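Local atomic coordinates of alanine racemase (Enterococcus faecalis, PDB entry 3E6E), a protein that belongs to the fold-type III family of pyridoxal-phosphate enzymes, pairing an N-terminal TIM-like barrel with a C-terminal beta domain in each subunit. Residues 89-92 / 93-96. The protein carries 1 engineered substitution. Numbering follows the deposited sequence.
Sequences VDLA and YVPL
Y93 meets D90 twice, through its backbone and along its ring, where the chain turns from a short 3-10 segment into a helix. Its N donates to D90 O over 2.8 Å, nearly straight at 168°. With CG anti to the carbonyl carbon (chi1 -49°), the ring folds back beside the 89-92 segment: CE1 lies 3.9 Å from D90 CB, while V89 CG1 sits at the ring edge, 4.3 Å from Y93 CB. The D90 carboxylate reaches forward to the backbone two residues on; CG anti to N (chi1 -164°) lets OD1 accept from A92 N at 3.1 Å, on its anti side and out of the carboxylate plane, an Asx turn that ties down the start of the 3-10 segment. V94 comes next, its N donating to L91 O over a longer 3.3 Å, although the position of that oxygen is less sure. V94 CG2 lies 4.3 Å from L91 CD2, a placing left uncertain because CG2 sits too close to the L91 carbonyl oxygen. P95, which has no N-H to offer, lays its CD near A92 O at 3.9 Å. This turn carries the chain from parallel barrel strand 83-85 into helix 94-99, with Y93 at the N-cap position. L91 rests on helix 109-117, V89 and Y93 pack on L68 of helix 68-76, and the Y93 ring stacks with H6 of the second subunit.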
loop_
_atom_site.group_PDB
_atom_site.type_symbol
_atom_site.label_atom_id
_atom_site.label_comp_id
_atom_site.label_asym_id
_atom_site.label_seq_id
_atom_site.Cartn_x
_atom_site.Cartn_y
_atom_site.Cartn_z
ATOM N N VAL A 89 17.838 -13.820 -8.300
ATOM C CA VAL A 89 17.133 -14.677 -7.361
ATOM C C VAL A 89 18.213 -15.325 -6.541
ATOM O O VAL A 89 19.143 -15.908 -7.081
ATOM C CB VAL A 89 16.318 -15.771 -8.066
ATOM C CG1 VAL A 89 15.779 -16.744 -7.044
ATOM C CG2 VAL A 89 15.166 -15.144 -8.841
ATOM N N ASP A 90 18.093 -15.217 -5.231
ATOM C CA ASP A 90 19.079 -15.773 -4.327
ATOM C C ASP A 90 19.430 -17.234 -4.599
ATOM O O ASP A 90 18.562 -18.113 -4.596
ATOM C CB ASP A 90 18.607 -15.598 -2.883
ATOM C CG ASP A 90 19.727 -15.789 -1.893
ATOM O OD1 ASP A 90 20.039 -16.956 -1.566
ATOM O OD2 ASP A 90 20.315 -14.767 -1.467
ATOM N N LEU A 91 20.723 -17.468 -4.823
ATOM C CA LEU A 91 21.285 -18.795 -5.105
ATOM C C LEU A 91 20.654 -19.952 -4.352
ATOM O O LEU A 91 20.580 -21.074 -4.859
ATOM C CB LEU A 91 22.788 -18.798 -4.820
ATOM C CG LEU A 91 23.646 -18.090 -5.873
ATOM C CD1 LEU A 91 25.089 -17.966 -5.381
ATOM C CD2 LEU A 91 23.571 -18.877 -7.179
ATOM N N ALA A 92 20.196 -19.674 -3.140
ATOM C CA ALA A 92 19.589 -20.698 -2.312
ATOM C C ALA A 92 18.312 -21.314 -2.901
ATOM O O ALA A 92 17.900 -22.390 -2.468
ATOM C CB ALA A 92 19.311 -20.127 -0.931
ATOM N N TYR A 93 17.698 -20.661 -3.890
ATOM C CA TYR A 93 16.460 -21.184 -4.475
ATOM C C TYR A 93 16.578 -21.734 -5.898
ATOM O O TYR A 93 15.570 -21.900 -6.592
ATOM C CB TYR A 93 15.371 -20.105 -4.437
ATOM C CG TYR A 93 15.234 -19.436 -3.086
ATOM C CD1 TYR A 93 15.473 -18.066 -2.937
ATOM C CD2 TYR A 93 14.914 -20.176 -1.944
ATOM C CE1 TYR A 93 15.400 -17.450 -1.683
ATOM C CE2 TYR A 93 14.842 -19.570 -0.686
ATOM C CZ TYR A 93 15.087 -18.210 -0.566
ATOM O OH TYR A 93 15.038 -17.615 0.666
ATOM N N VAL A 94 17.801 -22.027 -6.329
ATOM C CA VAL A 94 18.021 -22.575 -7.667
ATOM C C VAL A 94 17.197 -23.855 -7.864
ATOM O O VAL A 94 16.600 -24.061 -8.928
ATOM C CB VAL A 94 19.510 -22.890 -7.908
ATOM C CG1 VAL A 94 19.719 -23.313 -9.352
ATOM C CG2 VAL A 94 20.347 -21.677 -7.598
ATOM N N PRO A 95 17.158 -24.732 -6.841
ATOM C CA PRO A 95 16.385 -25.969 -6.963
ATOM C C PRO A 95 14.898 -25.719 -7.191
ATOM O O PRO A 95 14.230 -26.511 -7.852
ATOM C CB PRO A 95 16.689 -26.712 -5.653
ATOM C CG PRO A 95 17.091 -25.649 -4.718
ATOM C CD PRO A 95 17.908 -24.716 -5.573
ATOM N N LEU A 96 14.365 -24.624 -6.659
ATOM C CA LEU A 96 12.955 -24.338 -6.894
ATOM C C LEU A 96 12.830 -23.900 -8.351
ATOM O O LEU A 96 11.871 -24.256 -9.040
ATOM C CB LEU A 96 12.442 -23.234 -5.962
ATOM C CG LEU A 96 12.446 -23.487 -4.448
ATOM C CD1 LEU A 96 11.775 -22.311 -3.758
ATOM C CD2 LEU A 96 11.720 -24.776 -4.102
#